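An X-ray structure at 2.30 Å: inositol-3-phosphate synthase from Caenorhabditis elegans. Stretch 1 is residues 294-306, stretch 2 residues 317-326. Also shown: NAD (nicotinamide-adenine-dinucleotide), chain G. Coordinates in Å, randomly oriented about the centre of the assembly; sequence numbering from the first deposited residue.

Stretch 1 294-306: AHYINGSPQNTLV
Stretch 2 317-326: KVFVGGDDFK

A cis peptide bond between Gly322 and Asp323 is the oddity of this contact, and it illustrates how a parallel strand pair can continue its bonding beyond regular sheet. Tyr296 pairs with Val320 and Ile297 with Gly321, CA atoms 5.0 and 4.6 Å apart, in extended conformation (Tyr296 phi/psi -133/122, Val320 -114/158). Tyr296 N donates to Phe319 O (3.1 Å), Gly321 N to Tyr296 O (2.9 Å) and Asn298 N to Gly321 O (2.9 Å). Upstream, Phe319 N meets the edge of the His295 ring (chi1 m) at ND1, 3.1 Å.

Past the cis bond, Asp324 (88/114) sends N to Asn298 O (3.2 Å), and Phe325 N reaches Gly299 O (3.1 Å). Glycines suit this crowded path: Gly322 adopts 155/179, where a CB would clash with Asp323 OD1, and a CB on Gly299 would strike Phe325 CZ. Instead, Gly299 CA lies over the Phe325 ring (chi1 m), 3.9 Å from its centroid.

Asn298 (chi1 t) ties the turn together: ND2 donates to Gln302 O (2.9 Å) and weakly to Asp323 OD1 (2.7 Å), while OD1 accepts from Ser300 N (3.1 Å). Water 2 donates to Asp323 OD2 (2.6 Å) and accepts from Leu305 N (3.0 Å). Buried Leu305 (m, t) packs CD2 against Val320 CB at 4.0 Å.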

# COMPACT_ATOMS: atom_id res chain seq x y z
N ALA A 294 -38.97 -23.71 -10.48
CA ALA A 294 -37.74 -23.34 -9.74
C ALA A 294 -37.34 -21.88 -10.00
O ALA A 294 -37.54 -21.35 -11.09
CB ALA A 294 -36.58 -24.26 -10.11
N HIS A 295 -36.76 -21.24 -8.99
CA HIS A 295 -36.33 -19.86 -9.14
C HIS A 295 -34.90 -19.90 -9.67
O HIS A 295 -34.20 -20.92 -9.54
CB HIS A 295 -36.36 -19.11 -7.79
CG HIS A 295 -37.63 -19.31 -7.02
ND1 HIS A 295 -38.81 -18.71 -7.35
CD2 HIS A 295 -37.89 -20.05 -5.92
CE1 HIS A 295 -39.76 -19.08 -6.51
NE2 HIS A 295 -39.22 -19.89 -5.62
N TYR A 296 -34.48 -18.81 -10.27
CA TYR A 296 -33.20 -18.79 -10.93
C TYR A 296 -32.37 -17.57 -10.55
O TYR A 296 -32.81 -16.40 -10.75
CB TYR A 296 -33.39 -18.91 -12.45
CG TYR A 296 -32.07 -19.09 -13.16
CD1 TYR A 296 -31.45 -20.34 -13.27
CD2 TYR A 296 -31.41 -18.00 -13.68
CE1 TYR A 296 -30.22 -20.47 -13.91
CE2 TYR A 296 -30.19 -18.12 -14.28
CZ TYR A 296 -29.60 -19.33 -14.43
OH TYR A 296 -28.36 -19.39 -15.09
N ILE A 297 -31.17 -17.85 -10.01
CA ILE A 297 -30.14 -16.83 -9.68
C ILE A 297 -28.89 -16.89 -10.56
O ILE A 297 -28.28 -17.97 -10.72
CB ILE A 297 -29.68 -16.93 -8.18
CG1 ILE A 297 -30.86 -17.11 -7.21
CG2 ILE A 297 -28.75 -15.72 -7.79
CD1 ILE A 297 -31.89 -16.02 -7.26
N ASN A 298 -28.51 -15.73 -11.10
CA ASN A 298 -27.33 -15.57 -11.94
C ASN A 298 -26.19 -14.89 -11.16
O ASN A 298 -26.25 -13.68 -10.91
CB ASN A 298 -27.67 -14.70 -13.17
CG ASN A 298 -26.41 -14.36 -14.04
OD1 ASN A 298 -25.45 -15.13 -14.09
ND2 ASN A 298 -26.45 -13.22 -14.72
N GLY A 299 -25.17 -15.69 -10.81
CA GLY A 299 -24.03 -15.29 -10.01
C GLY A 299 -22.89 -14.74 -10.86
O GLY A 299 -21.87 -14.28 -10.32
N SER A 300 -23.07 -14.75 -12.18
CA SER A 300 -22.02 -14.34 -13.11
C SER A 300 -22.44 -13.09 -13.90
O SER A 300 -23.60 -12.64 -13.82
CB SER A 300 -21.68 -15.48 -14.07
OG SER A 300 -21.15 -16.59 -13.37
N PRO A 301 -21.47 -12.48 -14.58
CA PRO A 301 -21.69 -11.25 -15.33
C PRO A 301 -22.58 -11.35 -16.57
O PRO A 301 -23.12 -10.32 -16.95
CB PRO A 301 -20.27 -10.87 -15.79
CG PRO A 301 -19.41 -11.50 -14.84
CD PRO A 301 -20.05 -12.86 -14.59
N GLN A 302 -22.73 -12.53 -17.20
CA GLN A 302 -23.46 -12.58 -18.47
C GLN A 302 -24.91 -12.14 -18.35
O GLN A 302 -25.50 -12.20 -17.26
CB GLN A 302 -23.40 -13.91 -19.17
CG GLN A 302 -24.23 -15.01 -18.50
CD GLN A 302 -23.39 -15.86 -17.62
OE1 GLN A 302 -22.27 -15.47 -17.29
NE2 GLN A 302 -23.90 -17.03 -17.23
N ASN A 303 -25.46 -11.69 -19.49
CA ASN A 303 -26.81 -11.11 -19.54
C ASN A 303 -27.95 -12.13 -19.71
O ASN A 303 -28.87 -11.92 -20.50
CB ASN A 303 -26.89 -9.97 -20.55
CG ASN A 303 -26.57 -10.39 -21.96
OD1 ASN A 303 -25.64 -11.14 -22.18
ND2 ASN A 303 -27.34 -9.89 -22.92
N THR A 304 -27.89 -13.20 -18.91
CA THR A 304 -28.84 -14.27 -18.98
C THR A 304 -30.29 -13.77 -18.94
O THR A 304 -31.13 -14.21 -19.73
CB THR A 304 -28.64 -15.29 -17.86
OG1 THR A 304 -27.30 -15.83 -17.88
CG2 THR A 304 -29.54 -16.49 -18.13
N LEU A 305 -30.58 -12.85 -18.02
CA LEU A 305 -31.94 -12.38 -17.76
C LEU A 305 -32.38 -11.26 -18.71
O LEU A 305 -32.80 -10.18 -18.30
CB LEU A 305 -32.06 -11.98 -16.28
CG LEU A 305 -31.58 -13.11 -15.32
CD1 LEU A 305 -31.44 -12.66 -13.88
CD2 LEU A 305 -32.50 -14.33 -15.39
N VAL A 306 -32.25 -11.54 -20.00
CA VAL A 306 -32.82 -10.71 -21.06
C VAL A 306 -34.35 -10.50 -20.85
O VAL A 306 -34.98 -11.28 -20.13
CB VAL A 306 -32.54 -11.32 -22.46
CG1 VAL A 306 -31.05 -11.29 -22.75
CG2 VAL A 306 -33.06 -12.75 -22.55
N LYS A 317 -44.71 -17.14 -12.52
CA LYS A 317 -44.79 -16.88 -11.09
C LYS A 317 -43.58 -17.40 -10.29
O LYS A 317 -43.71 -18.00 -9.21
CB LYS A 317 -46.13 -17.36 -10.51
CG LYS A 317 -47.23 -16.28 -10.47
CD LYS A 317 -47.60 -15.72 -11.85
CE LYS A 317 -49.07 -15.26 -11.87
N VAL A 318 -42.41 -17.10 -10.84
CA VAL A 318 -41.12 -17.52 -10.29
C VAL A 318 -40.21 -16.28 -10.14
O VAL A 318 -40.41 -15.26 -10.83
CB VAL A 318 -40.58 -18.62 -11.21
CG1 VAL A 318 -39.28 -18.24 -11.88
CG2 VAL A 318 -40.57 -19.99 -10.50
N PHE A 319 -39.24 -16.33 -9.23
CA PHE A 319 -38.33 -15.18 -9.03
C PHE A 319 -37.04 -15.38 -9.78
O PHE A 319 -36.52 -16.50 -9.83
CB PHE A 319 -37.95 -14.95 -7.56
CG PHE A 319 -39.09 -14.46 -6.70
CD1 PHE A 319 -39.64 -13.20 -6.89
CD2 PHE A 319 -39.57 -15.25 -5.66
CE1 PHE A 319 -40.68 -12.75 -6.08
CE2 PHE A 319 -40.62 -14.81 -4.85
CZ PHE A 319 -41.17 -13.57 -5.05
N VAL A 320 -36.53 -14.27 -10.35
CA VAL A 320 -35.20 -14.26 -10.94
C VAL A 320 -34.28 -13.33 -10.15
O VAL A 320 -34.78 -12.47 -9.42
CB VAL A 320 -35.19 -14.01 -12.48
CG1 VAL A 320 -35.90 -15.14 -13.16
CG2 VAL A 320 -35.81 -12.64 -12.91
N GLY A 321 -32.96 -13.53 -10.26
CA GLY A 321 -31.98 -12.66 -9.59
C GLY A 321 -30.63 -12.58 -10.29
O GLY A 321 -30.26 -13.48 -11.04
N GLY A 322 -29.89 -11.49 -10.07
CA GLY A 322 -28.57 -11.25 -10.67
C GLY A 322 -28.25 -9.76 -10.74
O GLY A 322 -29.06 -8.94 -10.33
N ASP A 323 -27.08 -9.39 -11.25
CA ASP A 323 -26.12 -10.33 -11.77
C ASP A 323 -24.80 -10.11 -11.06
O ASP A 323 -24.39 -8.96 -10.83
CB ASP A 323 -25.88 -10.03 -13.25
CG ASP A 323 -27.11 -10.19 -14.09
OD1 ASP A 323 -27.96 -11.11 -13.85
OD2 ASP A 323 -27.28 -9.47 -15.09
N ASP A 324 -24.14 -11.22 -10.73
CA ASP A 324 -22.69 -11.25 -10.44
C ASP A 324 -22.40 -10.98 -8.97
O ASP A 324 -22.63 -9.85 -8.48
CB ASP A 324 -21.94 -10.29 -11.37
CG ASP A 324 -20.45 -10.60 -11.50
OD1 ASP A 324 -20.02 -11.74 -11.22
OD2 ASP A 324 -19.64 -9.75 -11.93
N PHE A 325 -21.88 -12.01 -8.27
CA PHE A 325 -21.58 -11.91 -6.85
C PHE A 325 -20.82 -10.68 -6.58
O PHE A 325 -19.86 -10.32 -7.31
CB PHE A 325 -20.73 -13.08 -6.34
CG PHE A 325 -21.33 -14.45 -6.58
CD1 PHE A 325 -22.62 -14.76 -6.16
CD2 PHE A 325 -20.58 -15.45 -7.19
CE1 PHE A 325 -23.15 -16.06 -6.37
CE2 PHE A 325 -21.12 -16.75 -7.39
CZ PHE A 325 -22.39 -17.01 -6.99
N LYS A 326 -21.23 -10.01 -5.52
CA LYS A 326 -20.50 -8.87 -5.05
C LYS A 326 -19.74 -9.27 -3.81
O LYS A 326 -20.23 -9.12 -2.68
CB LYS A 326 -21.47 -7.75 -4.77
CG LYS A 326 -20.79 -6.51 -4.43
CD LYS A 326 -21.68 -5.77 -3.47
CE LYS A 326 -22.66 -4.91 -4.19
NZ LYS A 326 -23.38 -4.04 -3.22
PA NAD G . -14.51 -22.11 -11.31
O1A NAD G . -13.83 -22.30 -12.57
O2A NAD G . -13.71 -22.72 -10.24
O5B NAD G . -15.97 -22.72 -11.45
C5B NAD G . -16.55 -22.88 -12.71
C4B NAD G . -17.04 -24.31 -12.81
O4B NAD G . -18.14 -24.34 -13.69
C3B NAD G . -16.01 -25.24 -13.38
O3B NAD G . -16.22 -26.46 -12.69
C2B NAD G . -16.42 -25.49 -14.81
O2B NAD G . -16.24 -26.89 -14.99
C1B NAD G . -17.92 -25.22 -14.75
N9A NAD G . -18.65 -24.82 -15.99
C8A NAD G . -18.25 -24.03 -17.03
N7A NAD G . -19.26 -23.99 -17.93
C5A NAD G . -20.30 -24.73 -17.52
C6A NAD G . -21.55 -25.07 -18.07
N6A NAD G . -21.95 -24.67 -19.29
N1A NAD G . -22.37 -25.91 -17.37
C2A NAD G . -21.98 -26.43 -16.17
N3A NAD G . -20.75 -26.13 -15.68
C4A NAD G . -19.91 -25.29 -16.32
O3 NAD G . -14.81 -20.54 -11.01
PN NAD G . -15.41 -20.09 -9.60
O1N NAD G . -16.14 -21.26 -9.05
O2N NAD G . -14.31 -19.50 -8.83
O5D NAD G . -16.58 -19.03 -9.94
C5D NAD G . -17.55 -19.30 -10.94
C4D NAD G . -18.25 -18.05 -11.50
O4D NAD G . -18.66 -17.20 -10.46
C3D NAD G . -17.37 -17.21 -12.44
O3D NAD G . -18.15 -16.77 -13.51
C2D NAD G . -17.08 -15.97 -11.63
O2D NAD G . -16.91 -14.78 -12.38
C1D NAD G . -18.35 -15.87 -10.81
N1N NAD G . -18.03 -14.97 -9.71
C2N NAD G . -17.07 -15.31 -8.81
C3N NAD G . -16.77 -14.43 -7.79
C7N NAD G . -16.03 -15.00 -6.64
O7N NAD G . -15.62 -16.35 -6.79
N7N NAD G . -15.80 -14.25 -5.56
C4N NAD G . -17.44 -13.20 -7.67
C5N NAD G . -18.39 -12.86 -8.61
C6N NAD G . -18.68 -13.76 -9.65
O HOH W 1 -25.39 -8.89 -16.71
O HOH W 2 -28.52 -10.98 -16.84